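Side-chain contacts in putative citrate lyase, alfa subunit (Streptococcus mutans, PDB 2HJ0), which is probably the alpha subunit of a citrate lyase, an alpha/beta protein built around two large mixed beta sheets: residues Val383-Gly388 against Gly398-Thr403; Phe69-Arg74 against Arg146-Arg151; Ser275-Thr280 against Asn352-Pro357; Lys427-Ile432 against Ile487-Lys492. One frame throughout, in Å; residues are numbered along the deposited sequence.

Interaction 1 (Val383-Gly388 against Gly398-Thr403); sequences VNVMTG and GGHCDT
V383 and V385 each set one methyl against the imidazole of H400, a small apolar contact between strand 383-384 with its following turn and the start of helix 400-406. CG1 of V383 lies 3.5 Å from CE1 of H400, while CG1 of V385 approaches CD2 of H400 to 3.7 Å, so the two methyls meet the ring carbons that flank NE2. V383 crosses the histidine at about a right angle; its CG1 stands anti to the backbone N (chi1 -176°), and that rotation turns the methyl to CE1. The ring is fixed from outside the contact, ND1 being hydrogen-bonded to T433 OG1 and NE2 to the backbone oxygen of S373. Both nitrogens of this buried imidazole are therefore engaged.

Further out, N384 turns its CB away from the helix and shapes the bend beyond the valines. Its OD1 accepts M386 N at 3.0 Å from above the carbonyl plane and T387 N at 3.2 Å in that plane, on a lone pair; ND2 returns a bond to T387 O of 2.7 Å. This is an Asx turn extended into an Asx motif, here closing a short strand beside a helix whose N-cap position is held by G399.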
loop_
_atom_site.group_PDB
_atom_site.type_symbol
_atom_site.label_atom_id
_atom_site.label_comp_id
_atom_site.label_asym_id
_atom_site.label_seq_id
_atom_site.Cartn_x
_atom_site.Cartn_y
_atom_site.Cartn_z
ATOM N N VAL A 383 23.565 2.118 25.061
ATOM C CA VAL A 383 22.483 1.397 25.709
ATOM C C VAL A 383 22.399 -0.061 25.264
ATOM O O VAL A 383 22.546 -0.365 24.079
ATOM C CB VAL A 383 21.128 2.083 25.421
ATOM C CG1 VAL A 383 20.029 1.387 26.188
ATOM C CG2 VAL A 383 21.190 3.558 25.796
ATOM N N ASN A 384 22.159 -0.951 26.229
ATOM C CA ASN A 384 22.025 -2.389 25.982
ATOM C C ASN A 384 20.634 -2.864 26.354
ATOM O O ASN A 384 20.181 -2.672 27.478
ATOM C CB ASN A 384 23.068 -3.183 26.791
ATOM C CG ASN A 384 22.813 -4.703 26.777
ATOM O OD1 ASN A 384 22.479 -5.298 25.747
ATOM N ND2 ASN A 384 22.995 -5.327 27.924
ATOM N N VAL A 385 19.955 -3.467 25.389
ATOM C CA VAL A 385 18.614 -4.001 25.606
ATOM C C VAL A 385 18.548 -5.454 25.111
ATOM O O VAL A 385 17.466 -6.029 25.006
ATOM C CB VAL A 385 17.548 -3.161 24.864
ATOM C CG1 VAL A 385 17.387 -1.809 25.540
ATOM C CG2 VAL A 385 17.953 -2.979 23.412
HETATM N N MSE A 386 19.714 -6.038 24.814
HETATM C CA MSE A 386 19.803 -7.416 24.331
HETATM C C MSE A 386 20.159 -8.447 25.402
HETATM O O MSE A 386 19.386 -9.365 25.668
HETATM C CB MSE A 386 20.827 -7.534 23.194
HETATM C CG MSE A 386 20.252 -7.466 21.791
HETATM SE SE MSE A 386 18.985 -8.855 21.430
HETATM C CE MSE A 386 20.138 -10.388 21.785
ATOM N N THR A 387 21.324 -8.294 26.020
ATOM C CA THR A 387 21.770 -9.251 27.025
ATOM C C THR A 387 21.633 -8.781 28.466
ATOM O O THR A 387 21.725 -7.595 28.754
ATOM C CB THR A 387 23.220 -9.621 26.775
ATOM O OG1 THR A 387 24.000 -8.427 26.741
ATOM C CG2 THR A 387 23.362 -10.325 25.451
ATOM N N GLY A 388 21.417 -9.729 29.369
ATOM C CA GLY A 388 21.281 -9.393 30.770
ATOM C C GLY A 388 22.589 -9.489 31.537
ATOM O O GLY A 388 23.660 -9.652 30.949
ATOM N N GLY A 398 14.149 -4.171 18.932
ATOM C CA GLY A 398 12.967 -3.370 18.697
ATOM C C GLY A 398 13.272 -2.124 17.885
ATOM O O GLY A 398 14.047 -2.170 16.930
ATOM N N GLY A 399 12.661 -1.004 18.261
ATOM C CA GLY A 399 12.897 0.231 17.542
ATOM C C GLY A 399 13.772 1.170 18.351
ATOM O O GLY A 399 13.924 2.350 18.024
ATOM N N HIS A 400 14.357 0.630 19.410
ATOM C CA HIS A 400 15.204 1.396 20.304
ATOM C C HIS A 400 16.251 2.263 19.586
ATOM O O HIS A 400 16.157 3.490 19.600
ATOM C CB HIS A 400 15.876 0.446 21.285
ATOM C CG HIS A 400 16.318 1.102 22.549
ATOM N ND1 HIS A 400 17.414 1.936 22.614
ATOM C CD2 HIS A 400 15.837 1.012 23.811
ATOM C CE1 HIS A 400 17.595 2.323 23.867
ATOM N NE2 HIS A 400 16.653 1.775 24.613
ATOM N N CYS A 401 17.245 1.652 18.953
ATOM C CA CYS A 401 18.243 2.459 18.267
ATOM C C CYS A 401 17.609 3.256 17.123
ATOM O O CYS A 401 18.173 4.250 16.682
ATOM C CB CYS A 401 19.385 1.590 17.727
ATOM S SG CYS A 401 19.029 0.672 16.213
ATOM N N ASP A 402 16.441 2.821 16.651
ATOM C CA ASP A 402 15.740 3.505 15.563
ATOM C C ASP A 402 15.235 4.880 15.957
ATOM O O ASP A 402 15.645 5.891 15.403
ATOM C CB ASP A 402 14.519 2.709 15.094
ATOM C CG ASP A 402 14.876 1.530 14.234
ATOM O OD1 ASP A 402 15.776 1.663 13.362
ATOM O OD2 ASP A 402 14.231 0.470 14.410
ATOM N N THR A 403 14.309 4.913 16.903
ATOM C CA THR A 403 13.747 6.183 17.312
ATOM C C THR A 403 14.791 7.001 18.063
ATOM O O THR A 403 14.862 8.223 17.926
ATOM C CB THR A 403 12.522 5.982 18.197
ATOM O OG1 THR A 403 12.953 5.610 19.505
ATOM C CG2 THR A 403 11.662 4.890 17.642
#

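Interaction 2 (Phe69-Arg74 against Arg146-Arg151); sequences FHHHFR and RSHGGR
S147 OG, at the N-cap of the helix whose first residue, H148, brings its ring to that of H71, is gripped by two groups: it accepts G150 N at 2.9 Å and is hydrogen-bonded to D402 OD1. D402 also bonds to G149 N, tying the start of helix 148-157 to the neighbouring helix 400-406.

The contact itself is first a meeting of two imidazoles. CE1 of H71 comes to 4.0 Å from CE1 of H148, obliquely to both rings. The ring planes are 19° apart, but the rings are slid past one another, with centroids separated by 5.9 Å, so they barely overlap. H71 takes the sterically tighter rotamer, its CG lodged between the backbone N and the carbonyl carbon (chi1 67°), which brings the ring nearer to the helix than its CB bond alone would suggest. Y192, outside both segments, stacks on H71 and also meets the ring of H148, while S100 OG holds H71 ND1.

R151 reaches toward F69 by an outstretched chain, CG lying opposite the backbone N (chi1 177°) and the run to NE continuing straight. R151 NH2 stays 4.1 Å from F69 O, too long for a bond; NH1 forms a salt bridge with D196 and NH2 a hydrogen bond with the carbonyl oxygen of A98.

A bound citric acid, probably from the crystallisation liquor, lies about 3 Å from the H71 side chain. No hydrogen bond joins the two segments, so their polar groups lean together while their bonding is directed to third parties, an arrangement consistent with the lining of a polar pocket.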
loop_
_atom_site.group_PDB
_atom_site.type_symbol
_atom_site.label_atom_id
_atom_site.label_comp_id
_atom_site.label_asym_id
_atom_site.label_seq_id
_atom_site.Cartn_x
_atom_site.Cartn_y
_atom_site.Cartn_z
ATOM N N PHE A 69 7.624 -14.553 9.356
ATOM C CA PHE A 69 6.436 -14.547 10.216
ATOM C C PHE A 69 6.432 -13.229 10.973
ATOM O O PHE A 69 7.459 -12.564 11.038
ATOM C CB PHE A 69 6.478 -15.669 11.263
ATOM C CG PHE A 69 6.802 -17.022 10.709
ATOM C CD1 PHE A 69 8.121 -17.421 10.528
ATOM C CD2 PHE A 69 5.786 -17.906 10.376
ATOM C CE1 PHE A 69 8.421 -18.682 10.020
ATOM C CE2 PHE A 69 6.072 -19.165 9.870
ATOM C CZ PHE A 69 7.392 -19.552 9.693
ATOM N N HIS A 70 5.291 -12.847 11.548
ATOM C CA HIS A 70 5.251 -11.616 12.321
ATOM C C HIS A 70 4.947 -11.961 13.777
ATOM O O HIS A 70 4.538 -13.082 14.073
ATOM C CB HIS A 70 4.212 -10.650 11.773
ATOM C CG HIS A 70 2.804 -11.076 12.012
ATOM N ND1 HIS A 70 1.995 -11.560 11.008
ATOM C CD2 HIS A 70 2.077 -11.141 13.153
ATOM C CE1 HIS A 70 0.831 -11.915 11.520
ATOM N NE2 HIS A 70 0.856 -11.673 12.820
ATOM N N HIS A 71 5.161 -11.016 14.688
ATOM C CA HIS A 71 4.907 -11.272 16.107
ATOM C C HIS A 71 3.791 -10.431 16.741
ATOM O O HIS A 71 3.823 -10.146 17.952
ATOM C CB HIS A 71 6.196 -11.072 16.916
ATOM C CG HIS A 71 6.676 -9.656 16.953
ATOM N ND1 HIS A 71 7.176 -9.011 15.844
ATOM C CD2 HIS A 71 6.695 -8.746 17.956
ATOM C CE1 HIS A 71 7.480 -7.764 16.159
ATOM N NE2 HIS A 71 7.194 -7.576 17.435
ATOM N N HIS A 72 2.791 -10.051 15.952
ATOM C CA HIS A 72 1.719 -9.231 16.512
ATOM C C HIS A 72 0.866 -9.947 17.550
ATOM O O HIS A 72 0.197 -9.305 18.354
ATOM C CB HIS A 72 0.840 -8.662 15.398
ATOM C CG HIS A 72 1.420 -7.455 14.737
ATOM N ND1 HIS A 72 1.801 -7.440 13.414
ATOM C CD2 HIS A 72 1.664 -6.212 15.213
ATOM C CE1 HIS A 72 2.255 -6.239 13.100
ATOM N NE2 HIS A 72 2.179 -5.473 14.174
ATOM N N PHE A 73 0.903 -11.272 17.545
ATOM C CA PHE A 73 0.133 -12.054 18.519
ATOM C C PHE A 73 0.970 -12.329 19.774
ATOM O O PHE A 73 0.492 -12.917 20.756
ATOM C CB PHE A 73 -0.320 -13.381 17.913
ATOM C CG PHE A 73 -1.397 -13.228 16.897
ATOM C CD1 PHE A 73 -1.213 -13.668 15.596
ATOM C CD2 PHE A 73 -2.600 -12.624 17.242
ATOM C CE1 PHE A 73 -2.211 -13.512 14.653
ATOM C CE2 PHE A 73 -3.611 -12.458 16.310
ATOM C CZ PHE A 73 -3.421 -12.902 15.013
ATOM N N ARG A 74 2.225 -11.900 19.719
ATOM C CA ARG A 74 3.152 -12.075 20.815
ATOM C C ARG A 74 3.139 -13.468 21.414
ATOM O O ARG A 74 3.197 -14.446 20.677
ATOM C CB ARG A 74 2.874 -11.027 21.872
ATOM C CG ARG A 74 3.067 -9.654 21.311
ATOM C CD ARG A 74 3.350 -8.670 22.398
ATOM N NE ARG A 74 2.136 -7.973 22.770
ATOM C CZ ARG A 74 2.051 -7.140 23.793
ATOM N NH1 ARG A 74 0.888 -6.543 24.061
ATOM N NH2 ARG A 74 3.130 -6.921 24.538
ATOM N N ARG A 146 18.372 -7.470 13.978
ATOM C CA ARG A 146 18.170 -6.191 13.318
ATOM C C ARG A 146 17.046 -5.439 14.035
ATOM O O ARG A 146 16.155 -6.061 14.600
ATOM C CB ARG A 146 17.755 -6.409 11.866
ATOM C CG ARG A 146 18.697 -7.230 11.015
ATOM C CD ARG A 146 18.280 -7.081 9.548
ATOM N NE ARG A 146 19.345 -7.437 8.629
ATOM C CZ ARG A 146 19.595 -8.673 8.216
ATOM N NH1 ARG A 146 20.604 -8.893 7.394
ATOM N NH2 ARG A 146 18.829 -9.686 8.596
ATOM N N SER A 147 17.085 -4.108 14.001
ATOM C CA SER A 147 16.047 -3.288 14.609
ATOM C C SER A 147 14.822 -3.381 13.697
ATOM O O SER A 147 14.929 -3.873 12.565
ATOM C CB SER A 147 16.509 -1.828 14.707
ATOM O OG SER A 147 16.649 -1.232 13.422
ATOM N N HIS A 148 13.658 -2.927 14.163
ATOM C CA HIS A 148 12.475 -2.982 13.296
ATOM C C HIS A 148 12.773 -2.251 11.982
ATOM O O HIS A 148 12.378 -2.714 10.914
ATOM C CB HIS A 148 11.244 -2.367 13.975
ATOM C CG HIS A 148 10.770 -3.139 15.163
ATOM N ND1 HIS A 148 10.771 -4.517 15.200
ATOM C CD2 HIS A 148 10.273 -2.729 16.354
ATOM C CE1 HIS A 148 10.297 -4.922 16.365
ATOM N NE2 HIS A 148 9.988 -3.857 17.084
ATOM N N GLY A 149 13.471 -1.121 12.070
ATOM C CA GLY A 149 13.823 -0.389 10.872
ATOM C C GLY A 149 14.851 -1.157 10.044
ATOM O O GLY A 149 14.765 -1.216 8.815
ATOM N N GLY A 150 15.833 -1.756 10.721
ATOM C CA GLY A 150 16.852 -2.521 10.019
ATOM C C GLY A 150 16.272 -3.654 9.190
ATOM O O GLY A 150 16.717 -3.924 8.072
ATOM N N ARG A 151 15.277 -4.333 9.753
ATOM C CA ARG A 151 14.630 -5.434 9.060
ATOM C C ARG A 151 13.917 -4.889 7.830
ATOM O O ARG A 151 13.987 -5.459 6.735
ATOM C CB ARG A 151 13.622 -6.115 9.982
ATOM C CG ARG A 151 12.846 -7.246 9.324
ATOM C CD ARG A 151 11.877 -7.862 10.302
ATOM N NE ARG A 151 11.365 -9.134 9.826
ATOM C CZ ARG A 151 10.402 -9.264 8.925
ATOM N NH1 ARG A 151 9.827 -8.189 8.393
ATOM N NH2 ARG A 151 10.018 -10.477 8.553
#

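Interaction 3 (Ser275-Thr280 against Asn352-Pro357)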
loop_
_atom_site.group_PDB
_atom_site.type_symbol
_atom_site.label_atom_id
_atom_site.label_comp_id
_atom_site.label_asym_id
_atom_site.label_seq_id
_atom_site.Cartn_x
_atom_site.Cartn_y
_atom_site.Cartn_z
ATOM N N SER A 275 5.210 16.079 18.905
ATOM C CA SER A 275 4.997 14.637 18.817
ATOM C C SER A 275 5.805 13.902 19.872
ATOM O O SER A 275 6.770 14.442 20.407
ATOM C CB SER A 275 5.400 14.125 17.433
ATOM O OG SER A 275 6.743 14.471 17.132
ATOM N N PHE A 276 5.420 12.667 20.162
ATOM C CA PHE A 276 6.135 11.893 21.155
ATOM C C PHE A 276 5.787 10.408 21.127
ATOM O O PHE A 276 4.770 9.985 20.564
ATOM C CB PHE A 276 5.837 12.426 22.553
ATOM C CG PHE A 276 4.421 12.201 22.986
ATOM C CD1 PHE A 276 3.404 13.034 22.544
ATOM C CD2 PHE A 276 4.093 11.114 23.776
ATOM C CE1 PHE A 276 2.082 12.776 22.879
ATOM C CE2 PHE A 276 2.770 10.855 24.112
ATOM C CZ PHE A 276 1.764 11.685 23.663
ATOM N N GLN A 277 6.646 9.627 21.765
ATOM C CA GLN A 277 6.446 8.198 21.882
ATOM C C GLN A 277 6.888 7.802 23.289
ATOM O O GLN A 277 7.971 8.175 23.732
ATOM C CB GLN A 277 7.270 7.443 20.834
ATOM C CG GLN A 277 7.076 5.939 20.897
ATOM C CD GLN A 277 8.040 5.175 20.022
ATOM O OE1 GLN A 277 7.934 5.167 18.796
ATOM N NE2 GLN A 277 9.001 4.530 20.655
ATOM N N THR A 278 6.025 7.081 24.001
ATOM C CA THR A 278 6.338 6.623 25.352
ATOM C C THR A 278 6.389 5.113 25.388
ATOM O O THR A 278 6.032 4.437 24.422
ATOM C CB THR A 278 5.297 7.079 26.389
ATOM O OG1 THR A 278 3.986 6.739 25.928
ATOM C CG2 THR A 278 5.392 8.577 26.614
ATOM N N GLY A 279 6.823 4.589 26.525
ATOM C CA GLY A 279 6.948 3.153 26.687
ATOM C C GLY A 279 5.653 2.373 26.702
ATOM O O GLY A 279 4.555 2.924 26.604
ATOM N N THR A 280 5.794 1.064 26.833
ATOM C CA THR A 280 4.645 0.185 26.875
ATOM C C THR A 280 4.501 -0.443 28.262
ATOM O O THR A 280 3.787 -1.425 28.429
ATOM C CB THR A 280 4.767 -0.934 25.810
ATOM O OG1 THR A 280 5.984 -1.660 26.017
ATOM C CG2 THR A 280 4.779 -0.344 24.416
ATOM N N ASN A 352 8.038 -0.173 7.634
ATOM C CA ASN A 352 8.934 0.610 6.806
ATOM C C ASN A 352 8.634 2.087 6.964
ATOM O O ASN A 352 9.533 2.890 7.218
ATOM C CB ASN A 352 8.826 0.230 5.333
ATOM C CG ASN A 352 9.916 0.888 4.484
ATOM O OD1 ASN A 352 11.112 0.599 4.639
ATOM N ND2 ASN A 352 9.508 1.788 3.592
HETATM N N MSE A 353 7.370 2.457 6.813
HETATM C CA MSE A 353 7.002 3.855 6.966
HETATM C C MSE A 353 7.345 4.294 8.384
HETATM O O MSE A 353 7.590 5.482 8.652
HETATM C CB MSE A 353 5.513 4.041 6.739
HETATM C CG MSE A 353 5.107 5.501 6.733
HETATM SE SE MSE A 353 3.240 5.661 6.358
HETATM C CE MSE A 353 2.815 7.148 7.483
ATOM N N TYR A 354 7.359 3.309 9.283
ATOM C CA TYR A 354 7.644 3.525 10.692
ATOM C C TYR A 354 9.063 3.949 11.026
ATOM O O TYR A 354 9.277 5.092 11.427
ATOM C CB TYR A 354 7.279 2.271 11.517
ATOM C CG TYR A 354 7.659 2.369 12.985
ATOM C CD1 TYR A 354 7.338 3.501 13.726
ATOM C CD2 TYR A 354 8.374 1.355 13.619
ATOM C CE1 TYR A 354 7.722 3.633 15.052
ATOM C CE2 TYR A 354 8.769 1.477 14.957
ATOM C CZ TYR A 354 8.440 2.627 15.667
ATOM O OH TYR A 354 8.841 2.802 16.982
ATOM N N ALA A 355 10.034 3.058 10.853
ATOM C CA ALA A 355 11.388 3.421 11.242
ATOM C C ALA A 355 12.550 3.060 10.319
ATOM O O ALA A 355 13.665 2.839 10.788
ATOM C CB ALA A 355 11.652 2.867 12.620
ATOM N N SER A 356 12.312 3.035 9.016
ATOM C CA SER A 356 13.370 2.681 8.090
ATOM C C SER A 356 14.310 3.817 7.794
ATOM O O SER A 356 13.897 4.902 7.408
ATOM C CB SER A 356 12.806 2.181 6.771
ATOM O OG SER A 356 13.834 2.085 5.807
ATOM N N PRO A 357 15.610 3.571 7.959
ATOM C CA PRO A 357 16.616 4.599 7.697
ATOM C C PRO A 357 16.814 4.849 6.193
ATOM O O PRO A 357 17.317 5.893 5.804
ATOM C CB PRO A 357 17.859 4.037 8.378
ATOM C CG PRO A 357 17.701 2.561 8.178
ATOM C CD PRO A 357 16.226 2.327 8.459
#
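Q277 sends its CB from strand 275-277 toward Y354 on helix 351-355, and the rest of the side chain follows almost straight. CG stands anti to the backbone N (chi1 -179°), and the chain remains extended beyond it, so CB and CG serve to carry the amide across the gap between backbones whose nearest CA atoms, those of Q277 and Y354, are 12.2 Å apart. At CD the tyrosine comes within range, its OH 3.9 Å from CD of Q277. The tip then divides: NE2 of Q277 is 4.1 Å from Y354 OH, whereas OE1 accepts a hydrogen bond from that hydroxyl at 3.1 Å. The C=O...O angle is 124°, and the donor is tilted 24° from the carbonyl plane.

The strand carrying the glutamine belongs to the nine-stranded mixed sheet of the alpha/beta fold, where it runs parallel to both its neighbours, 302-305 and 369-372. Q277 shares backbone bonds with I369 and V371, although the strand is only weakly bonded, and the side chain crosses from the sheet to the short helix.

From the other direction, CG of Y354 likewise lies trans to its backbone N, which directs the ring at the glutamine, and the ring meets OE1 of Q277 at the edge, near the ring plane. One face of the ring carries CB of the adjacent A355, 3.7 Å above the plane and offset toward the rim; L306 and I364 pack on the same side chain. Both residues are buried, and the bond gives the hydroxyl proton an acceptor and the amide oxygen a donor away from solvent. Just before the tyrosine, N352 and M353 pack against T223 and Q222 of the second subunit.

Interaction 4 (Lys427-Ile432 against Ile487-Lys492); sequences KVNTVI and IQYGDK
N429 and Y489 share the same first rotation, CG anti to the carbonyl carbon (chi1 -74° and -71°), and this brings the amide of one under the hydroxyl of the other. Y489 OH stands over the flat face of the asparagine, 3.3 Å from CG of N429 and almost directly above it. OD1 of N429 is 3.5 Å from Y489 OH, but the angle is poor and no hydrogen bond results. Amide and ring planes are inclined at 59°.

I487 comes in on the same side of the amide. Its CD1 lies 3.7 Å from OD1 and 3.8 Å from ND2 of N429, touching both ends of the group, and it also sits in the plane of the Y489 ring at its edge. Three side chains thus form a small cluster at the surface, with I487 and Y489 both directing CB toward the loop.

The contact joins the loop between strands 421-422 and 440-442 to the chain at strand 489-490. The loop has its own anchoring bonds, N429 N to E376 and V431 N to D506, and T430 and V431 pack on strand 504-511, an outermost strand of the ten-stranded mixed sheet within this chain. With no bond of its own, the contact rests on van der Waals touch across an amide face, and its polar atoms come close without bonding to each other.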
loop_
_atom_site.group_PDB
_atom_site.type_symbol
_atom_site.label_atom_id
_atom_site.label_comp_id
_atom_site.label_asym_id
_atom_site.label_seq_id
_atom_site.Cartn_x
_atom_site.Cartn_y
_atom_site.Cartn_z
ATOM N N LYS A 427 31.000 -0.250 30.934
ATOM C CA LYS A 427 30.948 -0.787 29.586
ATOM C C LYS A 427 29.832 -1.819 29.515
ATOM O O LYS A 427 29.779 -2.729 30.337
ATOM C CB LYS A 427 32.290 -1.436 29.264
ATOM C CG LYS A 427 32.569 -1.663 27.801
ATOM C CD LYS A 427 33.982 -2.217 27.628
ATOM C CE LYS A 427 34.470 -2.109 26.193
ATOM N NZ LYS A 427 35.944 -2.322 26.107
ATOM N N VAL A 428 28.938 -1.686 28.544
ATOM C CA VAL A 428 27.839 -2.633 28.410
ATOM C C VAL A 428 28.290 -3.911 27.716
ATOM O O VAL A 428 29.158 -3.878 26.838
ATOM C CB VAL A 428 26.678 -2.020 27.601
ATOM C CG1 VAL A 428 26.182 -0.747 28.273
ATOM C CG2 VAL A 428 27.132 -1.727 26.193
ATOM N N ASN A 429 27.707 -5.037 28.118
ATOM C CA ASN A 429 28.035 -6.327 27.511
ATOM C C ASN A 429 27.713 -6.307 26.019
ATOM O O ASN A 429 28.540 -6.711 25.198
ATOM C CB ASN A 429 27.257 -7.458 28.198
ATOM C CG ASN A 429 27.813 -7.793 29.581
ATOM O OD1 ASN A 429 27.065 -8.191 30.497
ATOM N ND2 ASN A 429 29.139 -7.643 29.738
ATOM N N THR A 430 26.511 -5.846 25.669
ATOM C CA THR A 430 26.095 -5.768 24.268
ATOM C C THR A 430 25.614 -4.354 23.940
ATOM O O THR A 430 24.920 -3.737 24.736
ATOM C CB THR A 430 24.935 -6.735 23.953
ATOM O OG1 THR A 430 25.205 -8.018 24.523
ATOM C CG2 THR A 430 24.772 -6.877 22.447
ATOM N N VAL A 431 25.973 -3.844 22.769
ATOM C CA VAL A 431 25.545 -2.508 22.380
ATOM C C VAL A 431 24.471 -2.540 21.302
ATOM O O VAL A 431 24.700 -3.063 20.210
ATOM C CB VAL A 431 26.708 -1.676 21.821
ATOM C CG1 VAL A 431 26.202 -0.318 21.361
ATOM C CG2 VAL A 431 27.786 -1.520 22.857
ATOM N N ILE A 432 23.302 -1.979 21.602
ATOM C CA ILE A 432 22.229 -1.929 20.618
ATOM C C ILE A 432 22.043 -0.494 20.135
ATOM O O ILE A 432 21.864 -0.262 18.941
ATOM C CB ILE A 432 20.888 -2.486 21.168
ATOM C CG1 ILE A 432 20.914 -4.015 21.164
ATOM C CG2 ILE A 432 19.732 -2.056 20.273
ATOM C CD1 ILE A 432 22.051 -4.602 21.936
ATOM N N ILE A 487 31.339 -12.198 33.777
ATOM C CA ILE A 487 30.737 -13.436 33.291
ATOM C C ILE A 487 31.772 -14.226 32.496
ATOM O O ILE A 487 32.754 -13.664 32.007
ATOM C CB ILE A 487 29.511 -13.179 32.367
ATOM C CG1 ILE A 487 28.769 -11.912 32.789
ATOM C CG2 ILE A 487 28.545 -14.348 32.444
ATOM C CD1 ILE A 487 29.297 -10.651 32.127
ATOM N N GLN A 488 31.540 -15.531 32.376
ATOM C CA GLN A 488 32.431 -16.431 31.647
ATOM C C GLN A 488 31.947 -16.613 30.208
ATOM O O GLN A 488 31.038 -17.407 29.956
ATOM C CB GLN A 488 32.469 -17.798 32.339
ATOM C CG GLN A 488 32.794 -17.756 33.829
ATOM C CD GLN A 488 34.138 -17.120 34.109
ATOM O OE1 GLN A 488 35.167 -17.567 33.599
ATOM N NE2 GLN A 488 34.137 -16.069 34.921
ATOM N N TYR A 489 32.554 -15.889 29.268
ATOM C CA TYR A 489 32.159 -15.989 27.862
ATOM C C TYR A 489 33.008 -16.968 27.075
ATOM O O TYR A 489 34.185 -17.151 27.361
ATOM C CB TYR A 489 32.212 -14.621 27.171
ATOM C CG TYR A 489 31.119 -13.658 27.598
ATOM C CD1 TYR A 489 31.195 -12.982 28.813
ATOM C CD2 TYR A 489 30.001 -13.435 26.793
ATOM C CE1 TYR A 489 30.188 -12.104 29.217
ATOM C CE2 TYR A 489 28.987 -12.559 27.192
ATOM C CZ TYR A 489 29.090 -11.898 28.406
ATOM O OH TYR A 489 28.102 -11.037 28.817
ATOM N N GLY A 490 32.390 -17.594 26.078
ATOM C CA GLY A 490 33.092 -18.549 25.241
ATOM C C GLY A 490 33.769 -17.862 24.074
ATOM O O GLY A 490 34.039 -16.664 24.129
ATOM N N ASP A 491 34.041 -18.616 23.014
ATOM C CA ASP A 491 34.703 -18.074 21.837
ATOM C C ASP A 491 33.813 -18.090 20.616
ATOM O O ASP A 491 34.181 -17.573 19.560
ATOM C CB ASP A 491 35.979 -18.863 21.539
ATOM C CG ASP A 491 37.182 -18.323 22.288
ATOM O OD1 ASP A 491 37.633 -17.203 21.940
ATOM O OD2 ASP A 491 37.668 -19.012 23.222
ATOM N N LYS A 492 32.640 -18.692 20.759
ATOM C CA LYS A 492 31.708 -18.769 19.649
ATOM C C LYS A 492 30.820 -17.541 19.565
ATOM O O LYS A 492 30.252 -17.106 20.563
ATOM C CB LYS A 492 30.825 -20.013 19.766
ATOM C CG LYS A 492 29.762 -20.085 18.678
ATOM C CD LYS A 492 28.842 -21.281 18.834
ATOM C CE LYS A 492 27.551 -21.067 18.051
ATOM N NZ LYS A 492 27.800 -20.670 16.633
#

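In the fold
Interactions 1 and 3 are buried, interaction 2 is partly buried, and interaction 4 lies at the surface, its centre about 21 Å from the centre of the chain. Helix 400-406 is the shared element: D402 of interaction 1 bonds G149 of interaction 2, while T403 packs on Y354 and Q277 of interaction 3. Interactions 1 and 4 are also joined by bonds, T387 to T430 through their hydroxyls and V383 to I432 through the backbone. Interaction 4 touches neither 2 nor 3. The chemistry varies with place: methyls against an imidazole in 1, histidines near a ligand in 2, a hydrogen bond between segments in 3 alone, and unbonded amide packing in 4.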